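Local coordinates for protein glutamine synthetase (Helicobacter pylori, PDB 5ZLI) that is a type I-beta glutamine synthetase, a twelve-chain enzyme whose subunits each join a beta-grasp domain to a larger catalytic domain, at residues B[129-135]-B[284-288]; B[306-311]-B[385-391]. Residue numbers count along the deposited sequence, not the author numbering.

Both contacts lie in the catalytic domain, and they follow one another in series without nesting or crossing. From the N terminus, the chain leaves helix 114-128 and enters strand 133-145; contact 1 then brings in the end of strand 278-286, closing a loop of 148 intervening residues. Contact 2 opens soon afterwards, on helix 302-313, and closes 73 residues further on where helix 377-393 returns across it. The strand pair and the helix pair touch directly, the centres of the two contacts about 14 Å apart: Val284 CG2 lies 4.0 Å from Phe307 CE2, Ala134 CB 4.1 Å from Leu385 CD2, and Leu130 CD1 4.3 Å from Met389 CE. The helices thus pack against the Ala134 and Val284 face of the sheet.

Contact 1: residues B[129-135]-B[284-288]; sequences GLGDVAY and VWKNN
Strands 133-135 and 284-286 run antiparallel, their axes 4.8 Å apart at closest approach and their N-to-C directions 150° apart. Val133 and Trp285 form a hydrogen-bonded pair (CA-CA 5.3 Å), Ala134 and Val284 a non-hydrogen-bonded one (CA-CA 4.4 Å). Trp285 N donates to Val133 O at 3.1 Å, while Trp285 O accepts from both Val133 N (3.1 Å) and Asp132 N (2.9 Å). Two residues facing one make a classic beta bulge, placed where the chain enters strand 133-145 of the catalytic-domain sheet. Asp132 (phi/psi -100/-53, chi1 m) brings its carboxylate round to Asn287, whose N gives OD2 of Asp132 a very short hydrogen bond of 2.4 Å; OD1 of Asp132 lies 3.2 Å from Lys286 CG. Asn287 (54/33) and Asn288 (69/18) have left-handed backbones, as in a type I' turn, and lead from strand 278-286 into strand 289-290. Lys286 is extended through chi1, chi2 and chi3 (all t) alongside the approach to the bulge: its CB meets Gly131 CA at 3.7 Å, its CD Leu130 O at 3.7 Å and its CE Gly129 O at 2.9 Å. Gly129 leaves helix 114-128 with positive phi (83°). At Gly131 a CB would clash with Val284 CG1. Trp285 (chi1 m, chi2 43°) offers a ring face to the edge of Tyr135 (chi1 m) in a T-shaped stack: five-membered ring to Tyr135 centroid 4.8 Å, planes at 82°, CD2 of Tyr135 to CD1 of Trp285 3.4 Å. Trp285 NE1 is hydrogen-bonded to Ser283 OG.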
# COMPACT_ATOMS: atom_id res chain seq x y z
N GLY B 129 -48.80 28.18 -50.12
CA GLY B 129 -49.46 27.34 -51.10
C GLY B 129 -48.59 26.29 -51.73
O GLY B 129 -49.10 25.47 -52.51
N LEU B 130 -47.27 26.37 -51.56
CA LEU B 130 -46.37 25.37 -52.13
C LEU B 130 -46.64 23.97 -51.58
O LEU B 130 -46.44 22.98 -52.28
CB LEU B 130 -44.91 25.80 -51.92
CG LEU B 130 -44.71 27.16 -52.60
CD1 LEU B 130 -43.32 27.73 -52.36
CD2 LEU B 130 -45.06 27.10 -54.09
N GLY B 131 -46.97 23.87 -50.28
CA GLY B 131 -47.23 22.60 -49.63
C GLY B 131 -48.22 22.68 -48.49
O GLY B 131 -48.58 23.76 -48.02
N ASP B 132 -48.66 21.49 -48.02
CA ASP B 132 -49.49 21.38 -46.82
C ASP B 132 -48.67 20.99 -45.60
O ASP B 132 -48.73 21.63 -44.55
CB ASP B 132 -50.59 20.30 -46.92
CG ASP B 132 -51.62 20.54 -48.00
OD1 ASP B 132 -51.84 21.68 -48.49
OD2 ASP B 132 -52.31 19.54 -48.28
N VAL B 133 -47.93 19.89 -45.73
CA VAL B 133 -47.12 19.32 -44.68
C VAL B 133 -45.68 19.30 -45.15
O VAL B 133 -45.42 19.31 -46.35
CB VAL B 133 -47.61 17.90 -44.33
CG1 VAL B 133 -46.93 17.41 -43.06
CG2 VAL B 133 -49.11 17.83 -44.23
N ALA B 134 -44.74 19.35 -44.21
CA ALA B 134 -43.33 19.10 -44.51
C ALA B 134 -42.87 18.01 -43.56
O ALA B 134 -42.80 18.24 -42.35
CB ALA B 134 -42.47 20.35 -44.38
N TYR B 135 -42.60 16.82 -44.10
CA TYR B 135 -42.25 15.66 -43.28
C TYR B 135 -40.74 15.57 -43.09
O TYR B 135 -39.99 15.60 -44.06
CB TYR B 135 -42.75 14.38 -43.94
CG TYR B 135 -44.24 14.19 -43.83
CD1 TYR B 135 -44.81 13.83 -42.62
CD2 TYR B 135 -45.08 14.34 -44.94
CE1 TYR B 135 -46.18 13.63 -42.50
CE2 TYR B 135 -46.46 14.14 -44.83
CZ TYR B 135 -47.00 13.78 -43.60
OH TYR B 135 -48.35 13.56 -43.43
N VAL B 284 -41.85 17.04 -48.90
CA VAL B 284 -42.93 18.00 -48.79
C VAL B 284 -44.15 17.40 -49.48
O VAL B 284 -44.05 17.01 -50.65
CB VAL B 284 -42.55 19.35 -49.41
CG1 VAL B 284 -43.66 20.33 -49.22
CG2 VAL B 284 -41.25 19.84 -48.82
N TRP B 285 -45.29 17.38 -48.80
CA TRP B 285 -46.52 16.86 -49.37
C TRP B 285 -47.57 17.97 -49.39
O TRP B 285 -47.49 18.95 -48.64
CB TRP B 285 -47.08 15.67 -48.59
CG TRP B 285 -46.18 14.49 -48.55
CD1 TRP B 285 -44.84 14.50 -48.35
CD2 TRP B 285 -46.55 13.12 -48.76
NE1 TRP B 285 -44.34 13.22 -48.39
CE2 TRP B 285 -45.37 12.36 -48.65
CE3 TRP B 285 -47.75 12.48 -49.03
CZ2 TRP B 285 -45.37 10.98 -48.81
CZ3 TRP B 285 -47.75 11.11 -49.18
CH2 TRP B 285 -46.56 10.37 -49.07
N LYS B 286 -48.53 17.82 -50.28
CA LYS B 286 -49.65 18.75 -50.33
C LYS B 286 -50.85 17.98 -50.85
O LYS B 286 -50.73 17.25 -51.83
CB LYS B 286 -49.37 19.98 -51.21
CG LYS B 286 -50.52 21.02 -51.30
CD LYS B 286 -50.09 22.18 -52.20
CE LYS B 286 -51.10 23.33 -52.29
NZ LYS B 286 -52.13 23.13 -53.34
N ASN B 287 -51.96 18.12 -50.15
CA ASN B 287 -53.21 17.50 -50.55
C ASN B 287 -53.00 15.99 -50.74
O ASN B 287 -53.63 15.37 -51.59
CB ASN B 287 -53.80 18.20 -51.79
CG ASN B 287 -54.12 19.71 -51.55
OD1 ASN B 287 -54.43 20.14 -50.42
ND2 ASN B 287 -54.05 20.51 -52.61
N ASN B 288 -52.10 15.41 -49.93
CA ASN B 288 -51.79 13.98 -49.90
C ASN B 288 -51.07 13.48 -51.15
O ASN B 288 -51.04 12.29 -51.41
CB ASN B 288 -53.05 13.14 -49.64
CG ASN B 288 -53.53 13.23 -48.20
OD1 ASN B 288 -53.39 14.26 -47.54
ND2 ASN B 288 -54.08 12.13 -47.70

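Contact 2: residues B[306-311]-B[385-391]; sequences HFLGGV and LMAGMDG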
# COMPACT_ATOMS: atom_id res chain seq x y z
N HIS B 306 -35.62 21.62 -57.38
CA HIS B 306 -35.51 23.03 -57.04
C HIS B 306 -35.38 23.20 -55.53
O HIS B 306 -34.57 24.00 -55.05
CB HIS B 306 -36.71 23.79 -57.61
CG HIS B 306 -36.66 23.97 -59.10
ND1 HIS B 306 -35.49 24.19 -59.79
CD2 HIS B 306 -37.64 23.92 -60.03
CE1 HIS B 306 -35.75 24.28 -61.08
NE2 HIS B 306 -37.05 24.12 -61.25
N PHE B 307 -36.13 22.41 -54.76
CA PHE B 307 -35.91 22.39 -53.31
C PHE B 307 -34.43 22.11 -52.97
O PHE B 307 -33.81 22.85 -52.20
CB PHE B 307 -36.82 21.33 -52.69
CG PHE B 307 -36.79 21.30 -51.20
CD1 PHE B 307 -35.74 20.73 -50.53
CD2 PHE B 307 -37.83 21.82 -50.48
CE1 PHE B 307 -35.73 20.69 -49.19
CE2 PHE B 307 -37.82 21.78 -49.12
CZ PHE B 307 -36.77 21.22 -48.47
N LEU B 308 -33.86 21.06 -53.56
CA LEU B 308 -32.47 20.70 -53.29
C LEU B 308 -31.50 21.80 -53.67
O LEU B 308 -30.49 22.02 -52.98
CB LEU B 308 -32.12 19.40 -54.02
CG LEU B 308 -30.62 19.09 -54.07
CD1 LEU B 308 -30.16 18.77 -52.68
CD2 LEU B 308 -30.34 17.91 -55.02
N GLY B 309 -31.73 22.45 -54.82
CA GLY B 309 -30.89 23.56 -55.22
C GLY B 309 -30.91 24.69 -54.20
O GLY B 309 -29.89 25.34 -53.96
N GLY B 310 -32.07 24.93 -53.59
CA GLY B 310 -32.14 25.97 -52.58
C GLY B 310 -31.39 25.58 -51.33
O GLY B 310 -30.61 26.38 -50.79
N VAL B 311 -31.54 24.33 -50.90
CA VAL B 311 -30.77 23.81 -49.78
C VAL B 311 -29.28 23.84 -50.09
O VAL B 311 -28.47 24.20 -49.23
CB VAL B 311 -31.26 22.39 -49.41
CG1 VAL B 311 -30.20 21.67 -48.59
CG2 VAL B 311 -32.58 22.46 -48.66
N LEU B 385 -36.15 23.87 -44.06
CA LEU B 385 -37.34 24.11 -44.86
C LEU B 385 -37.33 25.49 -45.49
O LEU B 385 -37.69 25.63 -46.66
CB LEU B 385 -38.60 23.89 -44.03
CG LEU B 385 -39.84 24.26 -44.83
CD1 LEU B 385 -40.07 23.35 -46.05
CD2 LEU B 385 -41.07 24.22 -43.90
N MET B 386 -36.87 26.51 -44.77
CA MET B 386 -36.80 27.84 -45.36
C MET B 386 -35.82 27.91 -46.52
O MET B 386 -35.98 28.75 -47.41
CB MET B 386 -36.38 28.89 -44.32
CG MET B 386 -37.32 29.14 -43.16
SD MET B 386 -39.00 29.64 -43.56
CE MET B 386 -38.75 31.31 -44.16
N ALA B 387 -34.81 27.05 -46.54
CA ALA B 387 -33.87 27.09 -47.65
C ALA B 387 -34.37 26.32 -48.85
O ALA B 387 -34.04 26.68 -49.99
CB ALA B 387 -32.52 26.52 -47.23
N GLY B 388 -35.10 25.24 -48.61
CA GLY B 388 -35.69 24.53 -49.72
C GLY B 388 -36.79 25.32 -50.39
O GLY B 388 -36.90 25.31 -51.62
N MET B 389 -37.53 26.12 -49.62
CA MET B 389 -38.63 26.87 -50.20
C MET B 389 -38.12 28.01 -51.06
O MET B 389 -38.71 28.32 -52.10
CB MET B 389 -39.55 27.42 -49.11
CG MET B 389 -40.44 26.40 -48.44
SD MET B 389 -41.45 27.15 -47.15
CE MET B 389 -42.50 28.18 -48.18
N ASP B 390 -37.03 28.64 -50.64
CA ASP B 390 -36.35 29.58 -51.52
C ASP B 390 -36.03 28.91 -52.86
O ASP B 390 -36.21 29.51 -53.93
CB ASP B 390 -35.07 30.07 -50.84
CG ASP B 390 -34.61 31.41 -51.36
OD1 ASP B 390 -35.38 32.40 -51.22
OD2 ASP B 390 -33.49 31.48 -51.89
N GLY B 391 -35.63 27.64 -52.81
CA GLY B 391 -35.31 26.92 -54.04
C GLY B 391 -36.49 26.79 -54.97
O GLY B 391 -36.35 26.90 -56.20
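Helices 306-311 and 385-391 cross at 122° with their axes only 6.2 Å apart, close enough for backbones to touch. Glycines make this possible: Gly310 CA and Gly391 CA are 3.6 Å apart, and a CB on Gly310, Gly388 or Gly391 would clash with the partner helix. CA-H...O contacts run both ways across the crossing: Gly391 CA to His306 O (3.2 Å), Gly388 CA to Phe307 O (3.5 Å), Phe307 CA to Gly388 O (3.5 Å) and Gly310 CA to Ala387 O (3.3 Å). Gly388 also makes a CH-pi interaction, its CA 3.5 Å from the centroid of the Phe307 ring and almost on the ring normal. Apolar side chains flank this pair: Phe307 CE2 meets Leu385 CD1 at 4.1 Å and Val311 CG2 meets Ala387 CB at 4.3 Å. Phe307 and Val311 also pack on Phe368 of strand 366-368, Met389 reaches His124 and Leu125 of helix 114-128, and Ala387 touches Tyr439 of helix 438-441, leaving the crossing buried between sheet and helices.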